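Local coordinates for protein 6-phosphogluconate dehydrogenase NAD-binding (Dyadobacter fermentans, PDB 4GBJ) that probably acts as an NAD(P)-dependent oxidoreductase related to 6-phosphogluconate and 3-hydroxyisobutyrate dehydrogenases, at residues P151-E154 and G159-D162; G63-V68 and E85-D90. All coordinates share one frame; numbering follows the deposited sequence.

Contact 1: P151-E154 and G159-D162. With NA (sodium ion), chain E.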
loop_
_atom_site.group_PDB
_atom_site.type_symbol
_atom_site.label_atom_id
_atom_site.label_comp_id
_atom_site.label_asym_id
_atom_site.label_seq_id
_atom_site.Cartn_x
_atom_site.Cartn_y
_atom_site.Cartn_z
ATOM N N PRO B 151 9.481 22.737 19.219
ATOM C CA PRO B 151 10.913 22.470 19.486
ATOM C C PRO B 151 11.128 21.289 20.434
ATOM O O PRO B 151 12.162 20.649 20.359
ATOM C CB PRO B 151 11.424 23.774 20.096
ATOM C CG PRO B 151 10.339 24.765 19.958
ATOM C CD PRO B 151 9.071 24.049 19.764
ATOM N N ILE B 152 10.142 20.976 21.304
ATOM C CA ILE B 152 10.271 19.836 22.201
ATOM C C ILE B 152 10.105 18.518 21.398
ATOM O O ILE B 152 10.923 17.628 21.534
ATOM C CB ILE B 152 9.281 19.897 23.382
ATOM C CG1 ILE B 152 9.406 21.249 24.173
ATOM C CG2 ILE B 152 9.548 18.710 24.345
ATOM C CD1 ILE B 152 8.241 21.544 25.060
ATOM N N VAL B 153 9.047 18.396 20.605
ATOM C CA VAL B 153 8.755 17.136 19.897
ATOM C C VAL B 153 9.765 16.835 18.780
ATOM O O VAL B 153 9.942 15.669 18.479
ATOM C CB VAL B 153 7.309 17.037 19.395
ATOM C CG1 VAL B 153 6.350 17.378 20.525
ATOM C CG2 VAL B 153 7.037 17.906 18.171
ATOM N N GLU B 154 10.481 17.853 18.248
ATOM C CA GLU B 154 11.538 17.654 17.241
ATOM C C GLU B 154 12.630 16.735 17.760
ATOM O O GLU B 154 13.351 16.157 16.970
ATOM C CB GLU B 154 12.165 19.002 16.815
ATOM C CG GLU B 154 11.339 19.712 15.770
ATOM C CD GLU B 154 11.741 21.117 15.367
ATOM O OE1 GLU B 154 12.427 21.817 16.149
ATOM O OE2 GLU B 154 11.352 21.518 14.248
ATOM N N GLY B 159 9.947 13.976 11.245
ATOM C CA GLY B 159 8.980 14.921 10.699
ATOM C C GLY B 159 7.907 15.400 11.643
ATOM O O GLY B 159 7.343 14.625 12.416
ATOM N N VAL B 160 7.577 16.691 11.502
ATOM C CA VAL B 160 6.526 17.382 12.214
ATOM C C VAL B 160 5.611 17.967 11.159
ATOM O O VAL B 160 6.050 18.818 10.399
ATOM C CB VAL B 160 7.066 18.463 13.183
ATOM C CG1 VAL B 160 5.920 19.092 13.977
ATOM C CG2 VAL B 160 8.093 17.871 14.135
ATOM N N PHE B 161 4.358 17.499 11.088
ATOM C CA PHE B 161 3.399 17.987 10.098
ATOM C C PHE B 161 2.321 18.786 10.813
ATOM O O PHE B 161 1.801 18.349 11.833
ATOM C CB PHE B 161 2.808 16.829 9.286
ATOM C CG PHE B 161 3.870 16.079 8.525
ATOM C CD1 PHE B 161 4.141 16.378 7.192
ATOM C CD2 PHE B 161 4.636 15.102 9.151
ATOM C CE1 PHE B 161 5.170 15.729 6.510
ATOM C CE2 PHE B 161 5.626 14.407 8.448
ATOM C CZ PHE B 161 5.892 14.724 7.136
ATOM N N ASP B 162 2.009 19.960 10.312
ATOM C CA ASP B 162 1.022 20.836 10.906
ATOM C C ASP B 162 -0.292 20.762 10.146
ATOM O O ASP B 162 -0.309 21.006 8.956
ATOM C CB ASP B 162 1.557 22.261 10.923
ATOM C CG ASP B 162 0.795 23.193 11.856
ATOM O OD1 ASP B 162 1.449 24.004 12.565
ATOM O OD2 ASP B 162 -0.438 23.169 11.833
HETATM NA NA NA E . 14.207 15.521 15.008
HETATM O O HOH W 1 12.665 16.994 13.768
HETATM O O HOH W 2 15.580 17.843 15.126
#

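Contact 2: G63-V68 and E85-D90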
loop_
_atom_site.group_PDB
_atom_site.type_symbol
_atom_site.label_atom_id
_atom_site.label_comp_id
_atom_site.label_asym_id
_atom_site.label_seq_id
_atom_site.Cartn_x
_atom_site.Cartn_y
_atom_site.Cartn_z
ATOM N N GLY B 63 2.056 25.532 32.539
ATOM C CA GLY B 63 3.103 24.652 32.036
ATOM C C GLY B 63 2.675 23.773 30.874
ATOM O O GLY B 63 1.653 24.017 30.248
ATOM N N ILE B 64 3.495 22.757 30.558
ATOM C CA ILE B 64 3.296 21.812 29.466
ATOM C C ILE B 64 3.033 20.433 30.037
ATOM O O ILE B 64 3.738 20.003 30.941
ATOM C CB ILE B 64 4.537 21.774 28.534
ATOM C CG1 ILE B 64 4.726 23.115 27.805
ATOM C CG2 ILE B 64 4.433 20.626 27.511
ATOM C CD1 ILE B 64 6.177 23.407 27.457
ATOM N N VAL B 65 2.048 19.717 29.496
ATOM C CA VAL B 65 1.810 18.342 29.917
ATOM C C VAL B 65 1.697 17.484 28.651
ATOM O O VAL B 65 0.999 17.850 27.737
ATOM C CB VAL B 65 0.594 18.155 30.863
ATOM C CG1 VAL B 65 -0.692 18.765 30.274
ATOM C CG2 VAL B 65 0.391 16.663 31.158
ATOM N N PHE B 66 2.432 16.404 28.584
ATOM C CA PHE B 66 2.314 15.428 27.501
ATOM C C PHE B 66 1.517 14.265 28.028
ATOM O O PHE B 66 1.717 13.915 29.181
ATOM C CB PHE B 66 3.683 14.919 27.040
ATOM C CG PHE B 66 4.464 15.845 26.141
ATOM C CD1 PHE B 66 4.608 15.567 24.796
ATOM C CD2 PHE B 66 5.054 16.999 26.641
ATOM C CE1 PHE B 66 5.291 16.438 23.957
ATOM C CE2 PHE B 66 5.755 17.857 25.799
ATOM C CZ PHE B 66 5.852 17.582 24.459
ATOM N N SER B 67 0.667 13.634 27.201
ATOM C CA SER B 67 0.012 12.396 27.591
ATOM C C SER B 67 0.066 11.397 26.462
ATOM O O SER B 67 -0.027 11.750 25.274
ATOM C CB SER B 67 -1.433 12.624 28.023
ATOM O OG SER B 67 -2.275 12.997 26.942
ATOM N N VAL B 68 0.228 10.139 26.825
ATOM C CA VAL B 68 0.187 9.076 25.827
ATOM C C VAL B 68 -0.432 7.907 26.542
ATOM O O VAL B 68 0.133 7.392 27.518
ATOM C CB VAL B 68 1.528 8.789 25.126
ATOM C CG1 VAL B 68 2.603 8.365 26.081
ATOM C CG2 VAL B 68 1.347 7.742 24.030
ATOM N N GLU B 85 -8.300 22.425 34.806
ATOM C CA GLU B 85 -8.356 23.699 35.515
ATOM C C GLU B 85 -7.011 24.002 36.192
ATOM O O GLU B 85 -6.571 25.161 36.165
ATOM C CB GLU B 85 -9.467 23.686 36.546
ATOM C CG GLU B 85 -9.458 24.961 37.365
ATOM C CD GLU B 85 -10.665 25.206 38.248
ATOM O OE1 GLU B 85 -11.298 24.231 38.714
ATOM O OE2 GLU B 85 -10.935 26.394 38.519
ATOM N N LYS B 86 -6.339 22.980 36.761
ATOM C CA LYS B 86 -5.032 23.240 37.354
ATOM C C LYS B 86 -4.047 23.633 36.240
ATOM O O LYS B 86 -3.354 24.609 36.394
ATOM C CB LYS B 86 -4.529 22.052 38.139
ATOM C CG LYS B 86 -3.311 22.392 38.963
ATOM C CD LYS B 86 -2.918 21.239 39.805
ATOM C CE LYS B 86 -1.709 21.548 40.630
ATOM N NZ LYS B 86 -1.270 20.354 41.381
ATOM N N LEU B 87 -4.034 22.921 35.108
ATOM C CA LEU B 87 -3.203 23.278 33.920
ATOM C C LEU B 87 -3.412 24.773 33.552
ATOM O O LEU B 87 -2.453 25.476 33.282
ATOM C CB LEU B 87 -3.555 22.375 32.739
ATOM C CG LEU B 87 -2.750 22.590 31.474
ATOM C CD1 LEU B 87 -1.247 22.451 31.737
ATOM C CD2 LEU B 87 -3.212 21.651 30.394
ATOM N N GLY B 88 -4.660 25.216 33.569
ATOM C CA GLY B 88 -5.054 26.621 33.529
ATOM C C GLY B 88 -4.552 27.493 32.400
ATOM O O GLY B 88 -4.190 27.005 31.331
ATOM N N LYS B 89 -4.542 28.809 32.652
ATOM C CA LYS B 89 -4.205 29.842 31.672
ATOM C C LYS B 89 -2.830 29.648 31.061
ATOM O O LYS B 89 -1.850 29.500 31.779
ATOM C CB LYS B 89 -4.282 31.238 32.286
ATOM C CG LYS B 89 -4.244 32.338 31.231
ATOM C CD LYS B 89 -4.295 33.734 31.831
ATOM C CE LYS B 89 -3.640 34.777 30.952
ATOM N NZ LYS B 89 -4.334 34.939 29.646
ATOM N N ASP B 90 -2.785 29.632 29.717
ATOM C CA ASP B 90 -1.579 29.462 28.901
ATOM C C ASP B 90 -0.957 28.046 29.025
ATOM O O ASP B 90 0.081 27.805 28.421
ATOM C CB ASP B 90 -0.517 30.547 29.223
ATOM C CG ASP B 90 -1.030 31.960 29.038
ATOM O OD1 ASP B 90 -1.879 32.167 28.142
ATOM O OD2 ASP B 90 -0.544 32.881 29.766
#

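Contact 1: P151-E154 and G159-D162
The backbones come nearest at E154 and V160, whose CA atoms are 7.1 Å apart, where the chain coming off helix 143-153 passes strand 159-162. V160 makes this contact from the strand side. Its side chain points at the helix end, and a single methyl, CG2, does the touching: it meets CG of E154 at 4.1 Å and CG2 of V153 at 4.2 Å. In both pairs the side chains cross at roughly a right angle; one methyl serves both partners, across each and alongside neither. The V160 rotamer explains the reach, since CG1 lies opposite the backbone N (chi1 -176°) and CG2 is left to face the helix. Just 96 Å² is buried, all through van der Waals contact. E154 contributes only the aliphatic part of its side chain here, through CG.

Helix 143-153 is the connection of a beta-alpha-beta unit between the parallel neighbours 136-139 and 159-162, and 159-162 is the outermost strand at that end of the Rossmann-type sheet within this chain. V160 also packs on I137 and L139 of the adjacent strand, and V153 touches I137, which carries the apolar layer on beneath the helix. On the other face of the strand, F161 packs against M208 of the second subunit.

A sodium ion sits on the short link between the segments: E154 O and V157 O both bind it, E154 O at 2.2 Å from the metal. Two waters add to the site, water 1 at 2.5 Å and water 2 at 2.7 Å from the sodium. D162, farther along the strand, forms a salt bridge through OD2 with K146 NZ of the helix.

Contact 2: G63-V68 and E85-D90
G63 O faces the other segment with two neighbours there: the L87 methyl CD1, 3.6 Å away, and D90 O at 4.5 Å. Neither donates to it. The methyl stands well off to one side of the carbonyl, with a C-O-CD1 angle of about 112°, and the two oxygens simply stand near one another. The backbone of G63 is instead hydrogen-bonded to V92, in the strand that follows.

L87, the last helical residue of 81-87, is the main apolar partner. Its CB does not aim straight at strand 64-67, but the branch does: CG is trans to the backbone N (chi1 -178°), which swings both methyls over V65. CD2 comes to 3.8 Å from V65 CG1, and CD1 lies 4.0 Å from the same atom, so one valine methyl is held against the forked end of the leucine. The two side chains cross obliquely. V65 presents CG1 from the crowded position between its own N and carbonyl carbon (chi1 53°). Its other neighbours include I59 and A9, while L87 also packs on H93.

In topology this is part of the crossover that leads from strand 64-67 through helices 72-78 and 81-87 to the parallel strand 92-95 of the Rossmann-type sheet. G88 is the first residue past the helix and, with positive phi, turns the chain toward that strand. Beyond it, K89 NZ and D90 OD1 form a long salt bridge of 4.0 Å on the exposed side.

With three methyls and a carbonyl oxygen making the closest approaches, and no hydrogen bond linking the two segments, the helix end is seated here by shape and hydrophobic burial, leaving the directional bonding of the strand to its neighbours in the sheet.

In the fold
Strand 64-67 ties the two contacts together, for it meets a helix on each face. V65 looks to helix 81-87 in contact 2, whereas I64 and F66 meet helix 143-153 of contact 1: I152 CD1 lies 3.7 Å from I64 CD1, and V153 CG1 is 3.7 Å from F66 CE1. Both contacts are only partly buried and rest on aliphatic carbons: methyls alone on the side chains of contact 2, methyls and a glutamate methylene in contact 1. V65 and L87 are buried, as is V153, while V160 and E154 are partly exposed. Contact 2 uses an inner strand; contact 1 sits at the 159-162 edge, near a sodium-binding turn and the second subunit.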